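Long-range contacts in NAD nucleotidase (Haemophilus influenzae, PDB 3ZTV), which hydrolyses NAD to adenosine and nicotinamide riboside, combining NAD pyrophosphatase with 5'-nucleotidase activity in the periplasm: residues 13-18 and 260-265; 64-69 and 95-100; 124-129 and 154-159; 198-203 and 220-225. All blocks are in the same frame, centred on the assembly; numbering follows the deposited sequence.

Interaction 1: residues 13-18 and 260-265; sequences LSILHI and FVMEGW
M262 on strand 258-263 reaches H17 and I15 on strand 11-18, and these three side chains carry most of a buried contact between two different sheets. The short strand segments 13-18 and 260-263 come no closer than 8.6 Å axis to axis, too far for backbone pairing, and run at 41° to each other. The interval between them is filled by side chains.

The aromatic part is a sulfur-aromatic contact. M262 SD lies 5.0 Å from the centroid of the H17 ring and approaches it obliquely, 35° off the ring normal. M262 CG sits between the backbone N and the carbonyl carbon (chi1 73°), against the ring; the bend at chi2 then turns SD off, and the methyl CE returns to touch the imidazole.

Apolar packing extends the contact along strand 11-18. The same methyl, M262 CE, meets I15 CG2 at 4.2 Å, the branch that lies anti to the backbone N of I15. Farther along the chain, the backbone carbonyl carbon of E263 and the N of G264 lie at the edge of the H17 ring, close to its plane.

The charged group is directed elsewhere. The CB of E263 turns away from strand 11-18, and its carboxylate is gripped by S227 OG and the backbone N atoms of H228 and Y229, about 7 Å from a bound zinc ion. Cohesion across the contact is therefore apolar and sulfur-aromatic, while the E263 carboxylate spends its hydrogen bonds on the residues just after the zinc ligand D226.

Interaction 2: residues 64-69 and 95-100; sequences LVLHAG and FHYFTL
L64 CD1 meets the edge of the Y97 ring, 3.9 Å from Y97 CE2 and in the ring plane. At V65 the carbonyl O receives H96 N at 2.8 Å and, weakly, Y97 N, while V65 CG1 packs against F95 CD2. L66 lies beside Y97, pointing the same way, and its CD2 joins L64 CD1 at the tyrosine's edge.

H67 continues the parallel ladder: its N donates to Y97 O at 3.0 Å and its O accepts T99 N at 3.1 Å. Its CG is anti to the backbone N (chi1 -169°); the imidazole joins an aromatic cluster. The imidazole presents its edge to the face of F95, and F98 presents its edge to the imidazole's face, with planes at 80° and centroids 5.1 Å apart. H67 ND1 accepts G69 N at 3.1 Å exactly in the ring plane, and NE2 bonds H21 ND1, so both ring nitrogens are held and the rotation of the ring is fixed. Past A68, whose O touches T99 CG2, G69 adopts backbone angles suited to glycine and brings its CA to 3.1 Å from T99 O, just before the zinc ligand D70.

Strand 11-18 pairs with strand 63-67 and strand 123-124 with strand 97-99, flanking the two in the sheet. Helix 46-59 packs on V65, F95 and H96, while L66 and Y97 meet I155 of strand 151-159.

Interaction 3: residues 124-129 and 154-159; sequences LSANVI and AIIGLD
N127 grips D159 at two points through its terminal amide. OD1 accepts D159 N at 2.9 Å, and ND2 donates to D159 O at 2.9 Å in a nearly straight bond of 173°, with the oxygen close to the amide plane. The CG of N127 stands between its own backbone N and carbonyl carbon (chi1 68°), which brings CG up to the strand. L158 CD1 lies across it, 3.5 Å from N127 CG.

A third bond comes from A126 N to G157 O, 2.8 Å long, with the donor well above the carbonyl plane. Here the backbones nearly touch: the CA atoms of S125 and G157 are 4.1 Å apart, an approach made possible by the absence of a side chain on G157, where a CB would point toward the other segment and collide with L124 O and S125 N. Apolar contacts flank this point. The L124 and I155 side chains cross at about a right angle, L124 CD1 lying 3.7 Å from I155 CG2; A126 CB meets I156 CG2, and V128 CG2 packs on D159 CB.

Farther out, N127 ND2 also donates to Y177 O, so the amide is held from a second direction, and T99 OG1 is hydrogen-bonded to L124 O. T182 of helix 179-191 packs on A126 and N127.

An asparagine amide pairing with both the N-H and the C=O of one residue imitates the backbone of a neighbouring strand. Here it binds the loop after strand 123-124 to strand 151-159, joining the two sheets of the calcineurin-like metallophosphoesterase sandwich close to its dinuclear zinc site.

Interaction 4: residues 198-203 and 220-225; sequences IILLSH and DVIVTG
The H203 imidazole has the backbone of G225 over one face: G225 C stands 3.7 Å above the ring plane, offset toward the rim. Having no side chain, G225 fits closely against CD2. H203 NE2 bonds D20 OD1, and the histidine side chain comes within about 2 Å of a bound zinc ion, consistent with its assignment as a ligand of the second zinc.

The other flat group is the carboxylate of D220, at the opposite end of the pair. Its OD2 receives I198 N at 2.9 Å through the anti lone pair, and D220 N returns a bond to I198 O at 2.9 Å, so this residue closes the start of the ladder with two bonds.

Between these ends the strands run parallel at 23°. L200 N to V221 O, V223 N to L200 O and S202 N to V223 O continue the ladder, and G225 N to S202 O, 3.0 Å, ends it. On one face I199 CD1 packs on V221 CB and L201 CD1 on V223 CG1 (3.7 Å). On the other, L200 CD2 meets I222 CG2 at 4.0 Å.

Helix 206-215 links the strands in a beta-alpha-beta crossover and packs on L200 and I222, its N209 bonding S202 OG and T224 OG1. Strand 151-159 lies beyond strand 198-203 and strand 258-263 beyond 221-224, while V223 touches H17 of strand 11-18, in the other sheet.

All four contacts lie on the same side of the chain's centre, their own centres 8 to 17 Å apart. Interaction 2 pairs two strands of the seven-stranded sheet, and interaction 4 pairs two of the six-stranded one. Interactions 1 and 3 bridge the sheets at different strands, their nearest atoms about 7 Å apart. Along the chain, interactions 2, 3 and 4 follow in series within the long loop closed by interaction 1. Strand 11-18 neighbours 63-67, while 151-159, 198-203, 221-224 and 258-263 lie in succession. The two layers thus form the sandwich of the phosphoesterase domain, and residues at or just beyond several strand ends converge on the zinc ions.

Interaction 1: residues 13-18 and 260-265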
loop_
_atom_site.group_PDB
_atom_site.type_symbol
_atom_site.label_atom_id
_atom_site.label_comp_id
_atom_site.label_asym_id
_atom_site.label_seq_id
_atom_site.Cartn_x
_atom_site.Cartn_y
_atom_site.Cartn_z
ATOM N N LEU A 13 19.509 24.851 -10.670
ATOM C CA LEU A 13 18.923 24.045 -11.735
ATOM C C LEU A 13 17.879 24.873 -12.466
ATOM O O LEU A 13 17.159 25.648 -11.836
ATOM C CB LEU A 13 18.220 22.827 -11.128
ATOM C CG LEU A 13 18.792 21.410 -11.131
ATOM C CD1 LEU A 13 17.717 20.472 -10.606
ATOM C CD2 LEU A 13 19.212 20.982 -12.523
ATOM N N SER A 14 17.769 24.676 -13.780
ATOM C CA SER A 14 16.743 25.354 -14.569
ATOM C C SER A 14 15.784 24.313 -15.157
ATOM O O SER A 14 16.054 23.729 -16.205
ATOM C CB SER A 14 17.379 26.207 -15.672
ATOM O OG SER A 14 18.187 27.213 -15.076
ATOM N N ILE A 15 14.675 24.074 -14.466
ATOM C CA ILE A 15 13.710 23.065 -14.898
ATOM C C ILE A 15 12.795 23.632 -15.989
ATOM O O ILE A 15 12.211 24.697 -15.833
ATOM C CB ILE A 15 12.894 22.548 -13.704
ATOM C CG1 ILE A 15 13.847 22.036 -12.612
ATOM C CG2 ILE A 15 11.912 21.471 -14.148
ATOM C CD1 ILE A 15 13.150 21.606 -11.356
ATOM N N LEU A 16 12.696 22.899 -17.089
ATOM C CA LEU A 16 11.852 23.258 -18.234
ATOM C C LEU A 16 10.995 22.040 -18.527
ATOM O O LEU A 16 11.532 20.939 -18.710
ATOM C CB LEU A 16 12.718 23.591 -19.448
ATOM C CG LEU A 16 13.634 24.812 -19.280
ATOM C CD1 LEU A 16 14.693 24.869 -20.379
ATOM C CD2 LEU A 16 12.807 26.089 -19.272
ATOM N N HIS A 17 9.673 22.195 -18.537
ATOM C CA HIS A 17 8.829 21.010 -18.566
ATOM C C HIS A 17 7.511 21.197 -19.318
ATOM O O HIS A 17 6.951 22.298 -19.390
ATOM C CB HIS A 17 8.565 20.533 -17.133
ATOM C CG HIS A 17 7.701 21.457 -16.341
ATOM N ND1 HIS A 17 8.163 22.609 -15.741
ATOM C CD2 HIS A 17 6.389 21.375 -16.035
ATOM C CE1 HIS A 17 7.162 23.206 -15.115
ATOM N NE2 HIS A 17 6.075 22.472 -15.277
ATOM N N ILE A 18 7.049 20.098 -19.912
ATOM C CA ILE A 18 5.689 19.998 -20.456
ATOM C C ILE A 18 5.033 18.705 -19.960
ATOM O O ILE A 18 5.709 17.824 -19.385
ATOM C CB ILE A 18 5.634 20.029 -22.017
ATOM C CG1 ILE A 18 6.113 18.721 -22.663
ATOM C CG2 ILE A 18 6.419 21.202 -22.568
ATOM C CD1 ILE A 18 5.737 18.614 -24.157
ATOM N N PHE A 260 8.080 21.938 -3.788
ATOM C CA PHE A 260 7.402 22.697 -4.844
ATOM C C PHE A 260 6.717 21.746 -5.820
ATOM O O PHE A 260 7.272 20.702 -6.152
ATOM C CB PHE A 260 8.404 23.612 -5.546
ATOM C CG PHE A 260 9.017 24.611 -4.616
ATOM C CD1 PHE A 260 8.345 25.785 -4.314
ATOM C CD2 PHE A 260 10.221 24.353 -3.980
ATOM C CE1 PHE A 260 8.879 26.709 -3.416
ATOM C CE2 PHE A 260 10.765 25.278 -3.079
ATOM C CZ PHE A 260 10.094 26.451 -2.805
ATOM N N VAL A 261 5.502 22.097 -6.235
ATOM C CA VAL A 261 4.694 21.256 -7.123
ATOM C C VAL A 261 4.160 22.114 -8.263
ATOM O O VAL A 261 3.634 23.209 -8.031
ATOM C CB VAL A 261 3.483 20.677 -6.352
ATOM C CG1 VAL A 261 2.590 19.837 -7.268
ATOM C CG2 VAL A 261 3.940 19.879 -5.129
ATOM N N MET A 262 4.270 21.642 -9.500
ATOM C CA MET A 262 3.721 22.413 -10.613
ATOM C C MET A 262 3.417 21.542 -11.826
ATOM O O MET A 262 4.089 20.540 -12.063
ATOM C CB MET A 262 4.639 23.578 -11.008
ATOM C CG MET A 262 5.909 23.197 -11.736
ATOM S SD MET A 262 7.149 22.366 -10.724
ATOM C CE MET A 262 8.550 22.480 -11.842
ATOM N N GLU A 263 2.398 21.952 -12.589
ATOM C CA GLU A 263 2.001 21.320 -13.848
ATOM C C GLU A 263 2.055 22.385 -14.949
ATOM O O GLU A 263 2.156 23.595 -14.655
ATOM C CB GLU A 263 0.586 20.748 -13.720
ATOM C CG GLU A 263 0.172 19.788 -14.822
ATOM C CD GLU A 263 -1.072 18.993 -14.484
ATOM O OE1 GLU A 263 -1.885 19.432 -13.652
ATOM O OE2 GLU A 263 -1.248 17.902 -15.056
ATOM N N GLY A 264 1.982 21.936 -16.205
ATOM C CA GLY A 264 2.076 22.809 -17.367
ATOM C C GLY A 264 0.873 22.717 -18.296
ATOM O O GLY A 264 1.011 22.604 -19.522
ATOM N N TRP A 265 -0.321 22.790 -17.716
ATOM C CA TRP A 265 -1.561 22.756 -18.499
ATOM C C TRP A 265 -1.625 21.449 -19.304
ATOM O O TRP A 265 -1.447 20.375 -18.719
ATOM C CB TRP A 265 -1.688 24.018 -19.372
ATOM C CG TRP A 265 -3.108 24.438 -19.681
ATOM C CD1 TRP A 265 -4.257 23.861 -19.223
ATOM C CD2 TRP A 265 -3.513 25.545 -20.501
ATOM N NE1 TRP A 265 -5.354 24.535 -19.716
ATOM C CE2 TRP A 265 -4.923 25.573 -20.500
ATOM C CE3 TRP A 265 -2.818 26.517 -21.229
ATOM C CZ2 TRP A 265 -5.653 26.531 -21.216
ATOM C CZ3 TRP A 265 -3.537 27.460 -21.933
ATOM C CH2 TRP A 265 -4.942 27.456 -21.930
#

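Interaction 2: residues 64-69 and 95-100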
loop_
_atom_site.group_PDB
_atom_site.type_symbol
_atom_site.label_atom_id
_atom_site.label_comp_id
_atom_site.label_asym_id
_atom_site.label_seq_id
_atom_site.Cartn_x
_atom_site.Cartn_y
_atom_site.Cartn_z
ATOM N N LEU A 64 17.249 21.333 -17.163
ATOM C CA LEU A 64 16.739 19.968 -17.027
ATOM C C LEU A 64 15.388 19.941 -17.732
ATOM O O LEU A 64 14.439 20.592 -17.279
ATOM C CB LEU A 64 16.591 19.623 -15.546
ATOM C CG LEU A 64 15.969 18.271 -15.198
ATOM C CD1 LEU A 64 16.858 17.137 -15.707
ATOM C CD2 LEU A 64 15.734 18.140 -13.703
ATOM N N VAL A 65 15.302 19.197 -18.833
ATOM C CA VAL A 65 14.165 19.284 -19.740
ATOM C C VAL A 65 13.315 18.027 -19.612
ATOM O O VAL A 65 13.795 16.925 -19.870
ATOM C CB VAL A 65 14.649 19.512 -21.184
ATOM C CG1 VAL A 65 13.473 19.686 -22.125
ATOM C CG2 VAL A 65 15.560 20.740 -21.241
ATOM N N LEU A 66 12.057 18.198 -19.197
ATOM C CA LEU A 66 11.232 17.072 -18.738
ATOM C C LEU A 66 9.862 16.995 -19.400
ATOM O O LEU A 66 9.242 18.023 -19.718
ATOM C CB LEU A 66 11.013 17.172 -17.227
ATOM C CG LEU A 66 12.259 17.335 -16.354
ATOM C CD1 LEU A 66 11.842 17.633 -14.916
ATOM C CD2 LEU A 66 13.166 16.115 -16.424
ATOM N N HIS A 67 9.386 15.762 -19.570
ATOM C CA HIS A 67 8.033 15.497 -20.063
ATOM C C HIS A 67 7.310 14.603 -19.047
ATOM O O HIS A 67 7.746 13.476 -18.783
ATOM C CB HIS A 67 8.094 14.815 -21.426
ATOM C CG HIS A 67 6.770 14.729 -22.123
ATOM N ND1 HIS A 67 5.636 14.193 -21.541
ATOM C CD2 HIS A 67 6.410 15.114 -23.369
ATOM C CE1 HIS A 67 4.632 14.269 -22.401
ATOM N NE2 HIS A 67 5.079 14.810 -23.522
ATOM N N ALA A 68 6.246 15.111 -18.429
ATOM C CA ALA A 68 5.586 14.386 -17.341
ATOM C C ALA A 68 4.472 13.398 -17.743
ATOM O O ALA A 68 3.611 13.077 -16.909
ATOM C CB ALA A 68 5.080 15.361 -16.278
ATOM N N GLY A 69 4.491 12.911 -18.986
ATOM C CA GLY A 69 3.622 11.808 -19.388
ATOM C C GLY A 69 2.394 12.153 -20.215
ATOM O O GLY A 69 2.071 13.331 -20.438
ATOM N N PHE A 95 14.505 16.162 -24.881
ATOM C CA PHE A 95 14.170 16.025 -23.466
ATOM C C PHE A 95 15.204 15.160 -22.743
ATOM O O PHE A 95 15.726 14.201 -23.316
ATOM C CB PHE A 95 12.797 15.367 -23.333
ATOM C CG PHE A 95 11.666 16.241 -23.781
ATOM C CD1 PHE A 95 11.269 16.287 -25.114
ATOM C CD2 PHE A 95 10.996 17.017 -22.866
ATOM C CE1 PHE A 95 10.224 17.109 -25.513
ATOM C CE2 PHE A 95 9.953 17.839 -23.264
ATOM C CZ PHE A 95 9.571 17.881 -24.586
ATOM N N HIS A 96 15.484 15.476 -21.486
ATOM C CA HIS A 96 16.337 14.609 -20.677
ATOM C C HIS A 96 15.605 13.370 -20.158
ATOM O O HIS A 96 16.191 12.286 -20.070
ATOM C CB HIS A 96 16.912 15.366 -19.482
ATOM C CG HIS A 96 17.829 16.486 -19.855
ATOM N ND1 HIS A 96 19.067 16.296 -20.429
ATOM C CD2 HIS A 96 17.683 17.823 -19.712
ATOM C CE1 HIS A 96 19.636 17.473 -20.636
ATOM N NE2 HIS A 96 18.823 18.414 -20.196
ATOM N N TYR A 97 14.337 13.541 -19.776
ATOM C CA TYR A 97 13.540 12.441 -19.217
ATOM C C TYR A 97 12.069 12.560 -19.554
ATOM O O TYR A 97 11.535 13.668 -19.651
ATOM C CB TYR A 97 13.674 12.363 -17.687
ATOM C CG TYR A 97 15.106 12.269 -17.196
ATOM C CD1 TYR A 97 15.787 11.057 -17.199
ATOM C CD2 TYR A 97 15.782 13.393 -16.723
ATOM C CE1 TYR A 97 17.098 10.973 -16.766
ATOM C CE2 TYR A 97 17.093 13.310 -16.287
ATOM C CZ TYR A 97 17.741 12.104 -16.303
ATOM O OH TYR A 97 19.041 12.044 -15.862
ATOM N N PHE A 98 11.433 11.401 -19.712
ATOM C CA PHE A 98 9.999 11.250 -19.944
ATOM C C PHE A 98 9.513 10.242 -18.912
ATOM O O PHE A 98 10.187 9.228 -18.676
ATOM C CB PHE A 98 9.807 10.676 -21.351
ATOM C CG PHE A 98 8.397 10.220 -21.686
ATOM C CD1 PHE A 98 7.327 11.099 -21.706
ATOM C CD2 PHE A 98 8.175 8.899 -22.063
ATOM C CE1 PHE A 98 6.051 10.659 -22.049
ATOM C CE2 PHE A 98 6.914 8.468 -22.414
ATOM C CZ PHE A 98 5.853 9.342 -22.420
ATOM N N THR A 99 8.370 10.498 -18.283
ATOM C CA THR A 99 7.761 9.488 -17.414
ATOM C C THR A 99 6.469 8.961 -18.054
ATOM O O THR A 99 5.794 9.670 -18.798
ATOM C CB THR A 99 7.527 10.000 -15.955
ATOM O OG1 THR A 99 7.462 8.880 -15.063
ATOM C CG2 THR A 99 6.251 10.807 -15.854
ATOM N N LEU A 100 6.150 7.706 -17.769
ATOM C CA LEU A 100 4.911 7.120 -18.275
ATOM C C LEU A 100 3.668 7.732 -17.641
ATOM O O LEU A 100 3.614 7.920 -16.423
ATOM C CB LEU A 100 4.905 5.602 -18.041
ATOM C CG LEU A 100 6.068 4.798 -18.615
ATOM C CD1 LEU A 100 5.957 3.352 -18.161
ATOM C CD2 LEU A 100 6.070 4.906 -20.140
#

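Interaction 3: residues 124-129 and 154-159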
loop_
_atom_site.group_PDB
_atom_site.type_symbol
_atom_site.label_atom_id
_atom_site.label_comp_id
_atom_site.label_asym_id
_atom_site.label_seq_id
_atom_site.Cartn_x
_atom_site.Cartn_y
_atom_site.Cartn_z
ATOM N N LEU A 124 11.572 7.063 -17.365
ATOM C CA LEU A 124 11.580 6.719 -15.941
ATOM C C LEU A 124 10.190 6.347 -15.436
ATOM O O LEU A 124 9.203 7.015 -15.772
ATOM C CB LEU A 124 12.071 7.910 -15.119
ATOM C CG LEU A 124 13.408 8.538 -15.490
ATOM C CD1 LEU A 124 13.639 9.803 -14.655
ATOM C CD2 LEU A 124 14.535 7.544 -15.298
ATOM N N SER A 125 10.116 5.314 -14.600
ATOM C CA SER A 125 8.884 4.992 -13.876
ATOM C C SER A 125 9.207 3.999 -12.763
ATOM O O SER A 125 9.572 2.845 -13.032
ATOM C CB SER A 125 7.804 4.424 -14.800
ATOM O OG SER A 125 6.591 4.300 -14.086
ATOM N N ALA A 126 9.112 4.457 -11.519
ATOM C CA ALA A 126 9.523 3.652 -10.369
ATOM C C ALA A 126 8.430 2.737 -9.818
ATOM O O ALA A 126 8.749 1.769 -9.139
ATOM C CB ALA A 126 10.058 4.551 -9.255
ATOM N N ASN A 127 7.159 3.031 -10.094
ATOM C CA ASN A 127 6.062 2.245 -9.527
ATOM C C ASN A 127 5.321 1.416 -10.586
ATOM O O ASN A 127 4.248 0.863 -10.312
ATOM C CB ASN A 127 5.082 3.115 -8.719
ATOM C CG ASN A 127 4.298 4.090 -9.584
ATOM O OD1 ASN A 127 4.803 4.608 -10.579
ATOM N ND2 ASN A 127 3.065 4.357 -9.186
ATOM N N VAL A 128 5.890 1.340 -11.794
ATOM C CA VAL A 128 5.348 0.524 -12.876
ATOM C C VAL A 128 6.490 -0.394 -13.298
ATOM O O VAL A 128 7.495 0.064 -13.853
ATOM C CB VAL A 128 4.874 1.399 -14.049
ATOM C CG1 VAL A 128 4.217 0.531 -15.115
ATOM C CG2 VAL A 128 3.913 2.485 -13.554
ATOM N N ILE A 129 6.362 -1.687 -13.010
ATOM C CA ILE A 129 7.508 -2.594 -13.092
ATOM C C ILE A 129 7.151 -3.872 -13.871
ATOM O O ILE A 129 6.383 -4.702 -13.386
ATOM C CB ILE A 129 8.054 -2.967 -11.673
ATOM C CG1 ILE A 129 8.305 -1.709 -10.832
ATOM C CG2 ILE A 129 9.351 -3.744 -11.799
ATOM C CD1 ILE A 129 8.803 -2.013 -9.399
ATOM N N ALA A 154 19.018 13.362 -7.958
ATOM C CA ALA A 154 18.247 12.206 -8.400
ATOM C C ALA A 154 16.909 12.636 -8.978
ATOM O O ALA A 154 16.283 13.587 -8.494
ATOM C CB ALA A 154 18.034 11.246 -7.238
ATOM N N ILE A 155 16.473 11.927 -10.016
ATOM C CA ILE A 155 15.131 12.107 -10.539
ATOM C C ILE A 155 14.424 10.750 -10.580
ATOM O O ILE A 155 14.981 9.760 -11.062
ATOM C CB ILE A 155 15.135 12.815 -11.909
ATOM C CG1 ILE A 155 13.702 13.038 -12.400
ATOM C CG2 ILE A 155 15.985 12.070 -12.908
ATOM C CD1 ILE A 155 13.584 14.061 -13.518
ATOM N N ILE A 156 13.212 10.717 -10.040
ATOM C CA ILE A 156 12.417 9.500 -9.883
ATOM C C ILE A 156 11.158 9.638 -10.734
ATOM O O ILE A 156 10.503 10.678 -10.691
ATOM C CB ILE A 156 11.977 9.324 -8.407
ATOM C CG1 ILE A 156 13.177 9.263 -7.464
ATOM C CG2 ILE A 156 11.093 8.093 -8.216
ATOM C CD1 ILE A 156 12.792 9.515 -6.030
ATOM N N GLY A 157 10.800 8.610 -11.505
ATOM C CA GLY A 157 9.566 8.660 -12.270
ATOM C C GLY A 157 8.416 8.016 -11.515
ATOM O O GLY A 157 8.641 7.118 -10.699
ATOM N N LEU A 158 7.182 8.424 -11.805
ATOM C CA LEU A 158 6.014 7.879 -11.108
ATOM C C LEU A 158 4.755 7.998 -11.964
ATOM O O LEU A 158 4.553 9.023 -12.624
ATOM C CB LEU A 158 5.798 8.618 -9.774
ATOM C CG LEU A 158 5.054 7.882 -8.650
ATOM C CD1 LEU A 158 5.916 6.786 -8.036
ATOM C CD2 LEU A 158 4.622 8.873 -7.563
ATOM N N ASP A 159 3.894 6.982 -11.908
ATOM C CA ASP A 159 2.628 6.988 -12.650
ATOM C C ASP A 159 1.433 6.896 -11.721
ATOM O O ASP A 159 1.535 6.425 -10.583
ATOM C CB ASP A 159 2.591 5.794 -13.610
ATOM C CG ASP A 159 1.755 6.040 -14.876
ATOM O OD1 ASP A 159 0.974 7.018 -14.969
ATOM O OD2 ASP A 159 1.883 5.202 -15.811
#

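Interaction 4: residues 198-203 and 220-225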
loop_
_atom_site.group_PDB
_atom_site.type_symbol
_atom_site.label_atom_id
_atom_site.label_comp_id
_atom_site.label_asym_id
_atom_site.label_seq_id
_atom_site.Cartn_x
_atom_site.Cartn_y
_atom_site.Cartn_z
ATOM N N ILE A 198 16.365 15.915 -4.787
ATOM C CA ILE A 198 15.545 14.887 -5.428
ATOM C C ILE A 198 14.341 15.511 -6.130
ATOM O O ILE A 198 13.579 16.290 -5.526
ATOM C CB ILE A 198 15.082 13.817 -4.411
ATOM C CG1 ILE A 198 16.307 13.165 -3.750
ATOM C CG2 ILE A 198 14.220 12.764 -5.089
ATOM C CD1 ILE A 198 15.988 12.046 -2.753
ATOM N N ILE A 199 14.196 15.161 -7.409
ATOM C CA ILE A 199 13.096 15.610 -8.246
ATOM C C ILE A 199 12.195 14.414 -8.527
ATOM O O ILE A 199 12.684 13.330 -8.864
ATOM C CB ILE A 199 13.610 16.108 -9.616
ATOM C CG1 ILE A 199 14.719 17.147 -9.446
ATOM C CG2 ILE A 199 12.453 16.629 -10.483
ATOM C CD1 ILE A 199 14.301 18.365 -8.709
ATOM N N LEU A 200 10.889 14.601 -8.377
ATOM C CA LEU A 200 9.923 13.560 -8.712
ATOM C C LEU A 200 9.154 14.012 -9.963
ATOM O O LEU A 200 8.524 15.075 -9.971
ATOM C CB LEU A 200 8.974 13.348 -7.534
ATOM C CG LEU A 200 7.909 12.265 -7.678
ATOM C CD1 LEU A 200 8.565 10.897 -7.754
ATOM C CD2 LEU A 200 6.925 12.325 -6.520
ATOM N N LEU A 201 9.249 13.216 -11.022
ATOM C CA LEU A 201 8.567 13.456 -12.294
ATOM C C LEU A 201 7.362 12.516 -12.304
ATOM O O LEU A 201 7.499 11.306 -12.548
ATOM C CB LEU A 201 9.521 13.163 -13.454
ATOM C CG LEU A 201 9.005 13.427 -14.868
ATOM C CD1 LEU A 201 8.543 14.875 -15.048
ATOM C CD2 LEU A 201 10.055 13.068 -15.898
ATOM N N SER A 202 6.198 13.057 -11.964
ATOM C CA SER A 202 5.048 12.247 -11.566
ATOM C C SER A 202 3.759 12.534 -12.319
ATOM O O SER A 202 3.204 13.629 -12.250
ATOM C CB SER A 202 4.779 12.398 -10.069
ATOM O OG SER A 202 3.541 11.789 -9.729
ATOM N N HIS A 203 3.283 11.494 -13.019
ATOM C CA HIS A 203 1.962 11.495 -13.647
ATOM C C HIS A 203 0.844 11.090 -12.679
ATOM O O HIS A 203 -0.226 10.625 -13.117
ATOM C CB HIS A 203 1.895 10.590 -14.891
ATOM C CG HIS A 203 0.933 11.093 -15.928
ATOM N ND1 HIS A 203 -0.389 10.690 -16.044
ATOM C CD2 HIS A 203 1.116 12.037 -16.875
ATOM C CE1 HIS A 203 -0.961 11.358 -17.037
ATOM N NE2 HIS A 203 -0.066 12.175 -17.557
ATOM N N ASP A 220 12.158 17.328 -3.242
ATOM C CA ASP A 220 12.221 18.789 -3.335
ATOM C C ASP A 220 11.267 19.435 -4.336
ATOM O O ASP A 220 10.699 20.498 -4.056
ATOM C CB ASP A 220 13.656 19.201 -3.649
ATOM C CG ASP A 220 14.622 18.750 -2.564
ATOM O OD1 ASP A 220 14.462 19.181 -1.407
ATOM O OD2 ASP A 220 15.548 17.950 -2.820
ATOM N N VAL A 221 11.106 18.807 -5.500
ATOM C CA VAL A 221 10.260 19.352 -6.572
ATOM C C VAL A 221 9.460 18.208 -7.188
ATOM O O VAL A 221 10.021 17.137 -7.479
ATOM C CB VAL A 221 11.093 20.065 -7.683
ATOM C CG1 VAL A 221 10.187 20.698 -8.742
ATOM C CG2 VAL A 221 11.986 21.143 -7.072
ATOM N N ILE A 222 8.162 18.424 -7.370
ATOM C CA ILE A 222 7.315 17.428 -8.032
ATOM C C ILE A 222 6.711 18.012 -9.311
ATOM O O ILE A 222 5.780 18.832 -9.278
ATOM C CB ILE A 222 6.201 16.897 -7.104
ATOM C CG1 ILE A 222 6.774 16.456 -5.745
ATOM C CG2 ILE A 222 5.432 15.774 -7.794
ATOM C CD1 ILE A 222 5.734 16.017 -4.732
ATOM N N VAL A 223 7.248 17.571 -10.440
ATOM C CA VAL A 223 6.858 18.023 -11.770
ATOM C C VAL A 223 5.710 17.125 -12.204
ATOM O O VAL A 223 5.872 15.900 -12.275
ATOM C CB VAL A 223 8.053 17.902 -12.752
ATOM C CG1 VAL A 223 7.676 18.402 -14.156
ATOM C CG2 VAL A 223 9.279 18.652 -12.203
ATOM N N THR A 224 4.554 17.734 -12.460
ATOM C CA THR A 224 3.273 17.028 -12.505
ATOM C C THR A 224 2.684 16.824 -13.903
ATOM O O THR A 224 2.781 17.703 -14.777
ATOM C CB THR A 224 2.247 17.799 -11.650
ATOM O OG1 THR A 224 2.698 17.830 -10.290
ATOM C CG2 THR A 224 0.866 17.193 -11.696
ATOM N N GLY A 225 2.049 15.666 -14.072
ATOM C CA GLY A 225 1.122 15.431 -15.164
ATOM C C GLY A 225 -0.143 14.749 -14.690
ATOM O O GLY A 225 -0.245 14.343 -13.528
#